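Local structure of serine rich repeat protein-1 (Srr-1) (Streptococcus agalactiae NEM316, 4RMB) at residues V48-A53 with V113-Q118; I57-S62 with T107-L112. The protein is a bacterial surface adhesin whose domain described here, a variant of the DEv-IgG fold, binds keratin 4 and so probably mediates attachment to host cells. One frame throughout, in Å; residues are numbered along the deposited sequence.

How the contacts relate
Contacts 1 and 2 lie on opposite sides of the chain's centre, their own centres about 20 Å apart, and share strand 108-116. Contact 2 pairs the first part of that strand with the last part of strand 54-60, its antiparallel neighbour; contact 1 packs the loop that leads into strand 54-60 against the strand's far end and the residues just beyond it. Along the chain, contact 2 is nested inside the loop closed by contact 1. Strand 108-116 is flanked on its other edge by strand 11-18. In this immunoglobulin-like adhesin domain only contact 2 is pairing within the sheet, while contact 1 fastens the incoming loop to the far end of the shared strand.

Contact 1: V48-A53 with V113-Q118; sequences VNLLNA and VKIPKQ
The amide of Q118 grips the backbone of N49 from both of its polar atoms, joining the loop ahead of strand 54-60 to a residue just past strand 108-116 of the antiparallel sheet in this variant immunoglobulin fold. From CB, the Q118 chain leaves with CG anti to the carbonyl carbon (chi1 -64°) and runs on extended, which carries the amide across to V48 and N49. V48 CG1 packs against the whole amide, closest to Q118 OE1 at 3.5 Å. At the tip, OE1 accepts from N49 N at 3.1 Å, in the carbonyl plane on a lone pair, while NE2 donates to N49 O at 3.2 Å along an almost straight N-H...O line (174°). NE2 also donates to P116 O, and both acceptors lie close to the plane of the amide, so the three bonds fix the rotation of the amide.

Next to these bonds the contact is apolar. V48 CG1 meets I115 CD1, and I115 CG2 is shared by L50 CD2 and, more closely, A53 CB at 3.5 Å; A53 CB also touches V113 CG1. L50 and V113 both reach I94 of strand 93-97, which extends the apolar packing to the other sheet.

The loop is shaped by a type I turn from L50 to A53, overlapped at its start by an Asx turn in which N49 OD1 receives L51 N from above its carbonyl plane. Where the turn ends, A53 CA makes a CA-H...O contact with K114 O at 3.3 Å, and one water donates to both N52 O and K114 O, 2.8 Å from the latter.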
ATOM      1  N   VAL B  48      11.256 -10.164  -5.776  1.00 23.29           N
ATOM      2  CA  VAL B  48      11.354 -10.315  -4.328  1.00 22.54           C
ATOM      3  C   VAL B  48      11.399 -11.809  -4.036  1.00 21.33           C
ATOM      4  O   VAL B  48      10.603 -12.582  -4.573  1.00 20.91           O
ATOM      5  CB  VAL B  48      10.134  -9.679  -3.619  1.00 22.87           C
ATOM      6  CG1 VAL B  48      10.256  -9.835  -2.114  1.00 23.59           C
ATOM      7  CG2 VAL B  48      10.027  -8.214  -3.997  1.00 23.89           C
ATOM      8  N   ASN B  49      12.347 -12.211  -3.200  1.00 20.18           N
ATOM      9  CA  ASN B  49      12.517 -13.609  -2.842  1.00 20.02           C
ATOM     10  C   ASN B  49      11.492 -14.006  -1.786  1.00 18.73           C
ATOM     11  O   ASN B  49      11.411 -13.375  -0.731  1.00 18.08           O
ATOM     12  CB  ASN B  49      13.936 -13.814  -2.316  1.00 23.22           C
ATOM     13  CG  ASN B  49      14.230 -15.252  -1.982  1.00 23.36           C
ATOM     14  OD1 ASN B  49      13.455 -16.148  -2.312  1.00 25.69           O
ATOM     15  ND2 ASN B  49      15.367 -15.486  -1.329  1.00 25.94           N
ATOM     16  N   LEU B  50      10.704 -15.038  -2.076  1.00 17.95           N
ATOM     17  CA  LEU B  50       9.681 -15.495  -1.135  1.00 17.55           C
ATOM     18  C   LEU B  50       9.990 -16.859  -0.538  1.00 17.76           C
ATOM     19  O   LEU B  50       9.175 -17.415   0.194  1.00 17.01           O
ATOM     20  CB  LEU B  50       8.312 -15.567  -1.825  1.00 16.26           C
ATOM     21  CG  LEU B  50       7.805 -14.283  -2.476  1.00 15.95           C
ATOM     22  CD1 LEU B  50       6.470 -14.559  -3.156  1.00 16.20           C
ATOM     23  CD2 LEU B  50       7.658 -13.189  -1.427  1.00 14.83           C
ATOM     24  N   LEU B  51      11.166 -17.395  -0.840  1.00 18.17           N
ATOM     25  CA  LEU B  51      11.548 -18.711  -0.339  1.00 20.94           C
ATOM     26  C   LEU B  51      11.534 -18.861   1.175  1.00 20.76           C
ATOM     27  O   LEU B  51      11.259 -19.945   1.686  1.00 21.28           O
ATOM     28  CB  LEU B  51      12.932 -19.093  -0.865  1.00 24.08           C
ATOM     29  CG  LEU B  51      13.016 -19.511  -2.332  1.00 26.47           C
ATOM     30  CD1 LEU B  51      14.476 -19.681  -2.729  1.00 27.06           C
ATOM     31  CD2 LEU B  51      12.246 -20.811  -2.540  1.00 27.96           C
ATOM     32  N   ASN B  52      11.833 -17.787   1.896  1.00 20.25           N
ATOM     33  CA  ASN B  52      11.856 -17.854   3.352  1.00 21.25           C
ATOM     34  C   ASN B  52      10.694 -17.101   3.989  1.00 20.11           C
ATOM     35  O   ASN B  52      10.767 -16.675   5.142  1.00 20.48           O
ATOM     36  CB  ASN B  52      13.188 -17.312   3.875  1.00 24.23           C
ATOM     37  CG  ASN B  52      14.382 -17.965   3.198  1.00 27.28           C
ATOM     38  OD1 ASN B  52      15.099 -17.327   2.431  1.00 30.92           O
ATOM     39  ND2 ASN B  52      14.591 -19.250   3.471  1.00 29.90           N
ATOM     40  N   ALA B  53       9.618 -16.956   3.225  1.00 18.50           N
ATOM     41  CA  ALA B  53       8.424 -16.262   3.683  1.00 17.83           C
ATOM     42  C   ALA B  53       7.646 -17.075   4.706  1.00 18.67           C
ATOM     43  O   ALA B  53       7.552 -18.297   4.599  1.00 19.59           O
ATOM     44  CB  ALA B  53       7.526 -15.952   2.493  1.00 18.44           C
ATOM     45  N   VAL B 113       2.209 -12.207   4.748  1.00 13.01           N
ATOM     46  CA  VAL B 113       3.429 -12.793   4.206  1.00 13.62           C
ATOM     47  C   VAL B 113       4.616 -12.041   4.800  1.00 14.04           C
ATOM     48  O   VAL B 113       4.920 -10.921   4.389  1.00 12.21           O
ATOM     49  CB  VAL B 113       3.460 -12.682   2.662  1.00 13.50           C
ATOM     50  CG1 VAL B 113       4.737 -13.300   2.105  1.00 15.50           C
ATOM     51  CG2 VAL B 113       2.253 -13.389   2.072  1.00 15.59           C
ATOM     52  N   LYS B 114       5.274 -12.656   5.781  1.00 14.48           N
ATOM     53  CA  LYS B 114       6.418 -12.028   6.435  1.00 16.74           C
ATOM     54  C   LYS B 114       7.713 -12.440   5.749  1.00 16.64           C
ATOM     55  O   LYS B 114       8.035 -13.626   5.660  1.00 17.41           O
ATOM     56  CB  LYS B 114       6.461 -12.416   7.918  1.00 17.70           C
ATOM     57  CG  LYS B 114       7.626 -11.799   8.690  1.00 21.73           C
ATOM     58  CD  LYS B 114       7.723 -12.379  10.102  1.00 24.66           C
ATOM     59  CE  LYS B 114       6.641 -11.844  11.025  1.00 27.94           C
ATOM     60  NZ  LYS B 114       6.921 -10.444  11.467  1.00 31.93           N
ATOM     61  N   ILE B 115       8.457 -11.452   5.271  1.00 16.80           N
ATOM     62  CA  ILE B 115       9.700 -11.715   4.569  1.00 18.06           C
ATOM     63  C   ILE B 115      10.820 -10.794   5.010  1.00 19.13           C
ATOM     64  O   ILE B 115      10.591  -9.796   5.693  1.00 19.28           O
ATOM     65  CB  ILE B 115       9.518 -11.531   3.048  1.00 21.22           C
ATOM     66  CG1 ILE B 115       9.000 -10.116   2.768  1.00 22.47           C
ATOM     67  CG2 ILE B 115       8.555 -12.583   2.494  1.00 20.02           C
ATOM     68  CD1 ILE B 115       8.887  -9.773   1.293  1.00 24.26           C
ATOM     69  N   PRO B 116      12.059 -11.130   4.635  1.00 21.48           N
ATOM     70  CA  PRO B 116      13.190 -10.283   5.010  1.00 23.28           C
ATOM     71  C   PRO B 116      12.965  -8.937   4.332  1.00 23.39           C
ATOM     72  O   PRO B 116      12.506  -8.893   3.190  1.00 23.62           O
ATOM     73  CB  PRO B 116      14.381 -11.029   4.420  1.00 23.37           C
ATOM     74  CG  PRO B 116      13.954 -12.458   4.492  1.00 23.66           C
ATOM     75  CD  PRO B 116      12.521 -12.390   4.025  1.00 22.66           C
ATOM     76  N   LYS B 117      13.269  -7.848   5.031  1.00 25.72           N
ATOM     77  CA  LYS B 117      13.093  -6.510   4.472  1.00 27.46           C
ATOM     78  C   LYS B 117      13.756  -6.405   3.099  1.00 27.17           C
ATOM     79  O   LYS B 117      14.971  -6.537   2.976  1.00 27.19           O
ATOM     80  CB  LYS B 117      13.691  -5.466   5.420  1.00 29.66           C
ATOM     81  CG  LYS B 117      12.926  -5.306   6.726  1.00 31.86           C
ATOM     82  CD  LYS B 117      13.542  -4.217   7.604  1.00 34.21           C
ATOM     83  CE  LYS B 117      12.774  -4.058   8.912  1.00 34.05           C
ATOM     84  NZ  LYS B 117      13.409  -3.046   9.828  1.00 35.45           N
ATOM     85  N   GLN B 118      12.951  -6.169   2.068  1.00 27.34           N
ATOM     86  CA  GLN B 118      13.469  -6.060   0.707  1.00 26.72           C
ATOM     87  C   GLN B 118      12.830  -4.915  -0.061  1.00 27.53           C
ATOM     88  O   GLN B 118      11.719  -4.487   0.248  1.00 27.04           O
ATOM     89  CB  GLN B 118      13.190  -7.345  -0.079  1.00 25.80           C
ATOM     90  CG  GLN B 118      13.883  -8.584   0.439  1.00 25.41           C
ATOM     91  CD  GLN B 118      13.417  -9.833  -0.272  1.00 23.30           C
ATOM     92  OE1 GLN B 118      13.712 -10.045  -1.449  1.00 21.36           O
ATOM     93  NE2 GLN B 118      12.671 -10.668   0.442  1.00 22.77           N
TER
HETATM   94  O   HOH W   1      10.294 -14.300   7.091  1.00 28.74           O

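Contact 2: I57-S62 with T107-L112; sequences ILKTNS and TSYVVL
Four backbone hydrogen bonds, each 2.9 Å from N to O, tie L58 to V110 and T60 to S108 in reciprocal pairs. L58 N to V110 O lies in the carbonyl plane and is nearly straight (162°), whereas the S108 N to T60 O bond is bent at its hydrogen (143°), though the donor lies nearly in line with the carbonyl. L58 O carries a further load: besides V110 N it receives a CA-H...O contact from Y109 CA at 3.0 Å. The hydroxyls of the T60 and S108 pair look elsewhere, T60 OG1 to E77 O and S108 OG to N19 O, so these side chains tie the paired strands to neighbouring segments.

This is regular antiparallel pairing inside the immunoglobulin-like sheet, with strand 108-116 between strands 11-18 and 54-60. I57 with V111 and K59 with Y109 form the non-hydrogen-bonded pairs, their side chains on the face opposite that of L58, V110, T60 and S108.

On the K59 and Y109 face, the lysine's aliphatic part crosses the CD1-CE1 side of the tyrosine ring at a slant. K59 CG is anti to the backbone N (chi1 175°), and the chain stays extended as far as CE before bending at its last torsion; CB and CG both stand 3.7 Å from Y109 CE1, and CD follows at 4.0 Å. L58 O sits at the ring edge near its plane, 3.5 Å from Y109 CD1. Beyond the pair, the Y109 ring stacks with W98 and meets Y85 edge-to-face, while I57 and V111 turn to I96 of strand 93-97 in the other sheet.

On the opposite face, L58 CB packs against V110 CB, and the leucine tips L58 CD1 and L112 CD1 meet at 4.1 Å.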
ATOM      1  N   ILE B  57      -2.857 -17.184   7.285  1.00 17.39           N
ATOM      2  CA  ILE B  57      -4.117 -16.816   6.654  1.00 19.32           C
ATOM      3  C   ILE B  57      -5.198 -16.748   7.721  1.00 21.69           C
ATOM      4  O   ILE B  57      -5.355 -17.676   8.516  1.00 20.99           O
ATOM      5  CB  ILE B  57      -4.525 -17.843   5.586  1.00 18.20           C
ATOM      6  CG1 ILE B  57      -3.370 -18.041   4.596  1.00 19.09           C
ATOM      7  CG2 ILE B  57      -5.781 -17.363   4.856  1.00 19.70           C
ATOM      8  CD1 ILE B  57      -3.615 -19.126   3.565  1.00 20.83           C
ATOM      9  N   LEU B  58      -5.939 -15.646   7.727  1.00 23.42           N
ATOM     10  CA  LEU B  58      -7.000 -15.428   8.704  1.00 24.79           C
ATOM     11  C   LEU B  58      -8.346 -15.180   8.034  1.00 26.00           C
ATOM     12  O   LEU B  58      -8.408 -14.632   6.937  1.00 25.63           O
ATOM     13  CB  LEU B  58      -6.651 -14.225   9.575  1.00 24.05           C
ATOM     14  CG  LEU B  58      -5.257 -14.263  10.207  1.00 25.43           C
ATOM     15  CD1 LEU B  58      -4.897 -12.892  10.742  1.00 24.00           C
ATOM     16  CD2 LEU B  58      -5.227 -15.303  11.311  1.00 26.12           C
ATOM     17  N   LYS B  59      -9.418 -15.586   8.705  1.00 27.64           N
ATOM     18  CA  LYS B  59     -10.776 -15.390   8.206  1.00 29.66           C
ATOM     19  C   LYS B  59     -11.509 -14.489   9.198  1.00 32.07           C
ATOM     20  O   LYS B  59     -11.313 -14.613  10.407  1.00 31.60           O
ATOM     21  CB  LYS B  59     -11.506 -16.733   8.098  1.00 31.00           C
ATOM     22  CG  LYS B  59     -12.973 -16.615   7.690  1.00 31.44           C
ATOM     23  CD  LYS B  59     -13.628 -17.982   7.584  1.00 33.03           C
ATOM     24  CE  LYS B  59     -15.109 -17.864   7.267  1.00 33.80           C
ATOM     25  NZ  LYS B  59     -15.834 -17.092   8.318  1.00 34.75           N
ATOM     26  N   THR B  60     -12.344 -13.585   8.691  1.00 34.44           N
ATOM     27  CA  THR B  60     -13.092 -12.671   9.555  1.00 36.51           C
ATOM     28  C   THR B  60     -14.157 -11.910   8.769  1.00 38.13           C
ATOM     29  O   THR B  60     -14.408 -12.209   7.600  1.00 38.27           O
ATOM     30  CB  THR B  60     -12.154 -11.641  10.214  1.00 37.08           C
ATOM     31  OG1 THR B  60     -12.886 -10.862  11.166  1.00 39.00           O
ATOM     32  CG2 THR B  60     -11.562 -10.714   9.164  1.00 37.56           C
ATOM     33  N   ASN B  61     -14.784 -10.929   9.414  1.00 39.15           N
ATOM     34  CA  ASN B  61     -15.805 -10.124   8.760  1.00 39.89           C
ATOM     35  C   ASN B  61     -15.169  -8.873   8.166  1.00 40.40           C
ATOM     36  O   ASN B  61     -14.325  -8.234   8.794  1.00 39.75           O
ATOM     37  CB  ASN B  61     -16.908  -9.726   9.748  1.00 41.62           C
ATOM     38  CG  ASN B  61     -17.688 -10.921  10.261  1.00 43.63           C
ATOM     39  OD1 ASN B  61     -17.927 -11.883   9.528  1.00 44.91           O
ATOM     40  ND2 ASN B  61     -18.107 -10.859  11.521  1.00 44.59           N
ATOM     41  N   SER B  62     -15.583  -8.531   6.952  1.00 40.31           N
ATOM     42  CA  SER B  62     -15.051  -7.370   6.248  1.00 41.58           C
ATOM     43  C   SER B  62     -15.086  -6.062   7.034  1.00 42.27           C
ATOM     44  O   SER B  62     -14.162  -5.254   6.941  1.00 42.39           O
ATOM     45  CB  SER B  62     -15.793  -7.191   4.920  1.00 41.62           C
ATOM     46  OG  SER B  62     -17.194  -7.318   5.095  1.00 43.39           O
ATOM     47  N   THR B 107     -17.839 -12.182   4.283  1.00 26.93           N
ATOM     48  CA  THR B 107     -16.643 -12.991   4.463  1.00 26.59           C
ATOM     49  C   THR B 107     -15.421 -12.291   3.894  1.00 25.27           C
ATOM     50  O   THR B 107     -15.446 -11.802   2.767  1.00 24.28           O
ATOM     51  CB  THR B 107     -16.771 -14.353   3.763  1.00 27.56           C
ATOM     52  OG1 THR B 107     -17.893 -15.066   4.296  1.00 30.48           O
ATOM     53  CG2 THR B 107     -15.502 -15.175   3.969  1.00 28.14           C
ATOM     54  N   SER B 108     -14.355 -12.248   4.685  1.00 23.89           N
ATOM     55  CA  SER B 108     -13.105 -11.628   4.270  1.00 23.73           C
ATOM     56  C   SER B 108     -11.946 -12.437   4.831  1.00 22.39           C
ATOM     57  O   SER B 108     -12.102 -13.161   5.808  1.00 22.99           O
ATOM     58  CB  SER B 108     -13.017 -10.188   4.788  1.00 24.21           C
ATOM     59  OG  SER B 108     -14.087  -9.401   4.294  1.00 29.62           O
ATOM     60  N   TYR B 109     -10.784 -12.318   4.203  1.00 20.95           N
ATOM     61  CA  TYR B 109      -9.597 -13.028   4.658  1.00 19.27           C
ATOM     62  C   TYR B 109      -8.451 -12.038   4.698  1.00 18.87           C
ATOM     63  O   TYR B 109      -8.528 -10.962   4.111  1.00 17.64           O
ATOM     64  CB  TYR B 109      -9.229 -14.156   3.688  1.00 18.20           C
ATOM     65  CG  TYR B 109     -10.257 -15.254   3.566  1.00 20.67           C
ATOM     66  CD1 TYR B 109     -10.353 -16.256   4.531  1.00 21.46           C
ATOM     67  CD2 TYR B 109     -11.140 -15.289   2.488  1.00 21.38           C
ATOM     68  CE1 TYR B 109     -11.304 -17.267   4.425  1.00 22.61           C
ATOM     69  CE2 TYR B 109     -12.096 -16.293   2.373  1.00 22.87           C
ATOM     70  CZ  TYR B 109     -12.171 -17.277   3.345  1.00 24.24           C
ATOM     71  OH  TYR B 109     -13.120 -18.265   3.237  1.00 25.39           O
ATOM     72  N   VAL B 110      -7.393 -12.399   5.411  1.00 18.00           N
ATOM     73  CA  VAL B 110      -6.208 -11.564   5.483  1.00 17.98           C
ATOM     74  C   VAL B 110      -5.038 -12.503   5.324  1.00 17.18           C
ATOM     75  O   VAL B 110      -4.922 -13.486   6.056  1.00 17.95           O
ATOM     76  CB  VAL B 110      -6.067 -10.839   6.835  1.00 19.74           C
ATOM     77  CG1 VAL B 110      -4.787 -10.013   6.841  1.00 21.11           C
ATOM     78  CG2 VAL B 110      -7.270  -9.941   7.068  1.00 20.14           C
ATOM     79  N   VAL B 111      -4.192 -12.233   4.338  1.00 14.59           N
ATOM     80  CA  VAL B 111      -3.034 -13.075   4.129  1.00 14.53           C
ATOM     81  C   VAL B 111      -1.822 -12.287   4.560  1.00 12.44           C
ATOM     82  O   VAL B 111      -1.586 -11.180   4.083  1.00 13.38           O
ATOM     83  CB  VAL B 111      -2.873 -13.487   2.656  1.00 13.23           C
ATOM     84  CG1 VAL B 111      -1.628 -14.351   2.496  1.00 13.93           C
ATOM     85  CG2 VAL B 111      -4.112 -14.260   2.195  1.00 14.91           C
ATOM     86  N   LEU B 112      -1.062 -12.856   5.484  1.00 12.31           N
ATOM     87  CA  LEU B 112       0.129 -12.198   5.988  1.00 14.10           C
ATOM     88  C   LEU B 112       1.358 -12.923   5.472  1.00 13.97           C
ATOM     89  O   LEU B 112       1.527 -14.112   5.723  1.00 16.02           O
ATOM     90  CB  LEU B 112       0.124 -12.214   7.516  1.00 15.79           C
ATOM     91  CG  LEU B 112      -1.081 -11.574   8.208  1.00 19.86           C
ATOM     92  CD1 LEU B 112      -1.031 -11.880   9.694  1.00 23.57           C
ATOM     93  CD2 LEU B 112      -1.075 -10.070   7.968  1.00 21.09           C
TER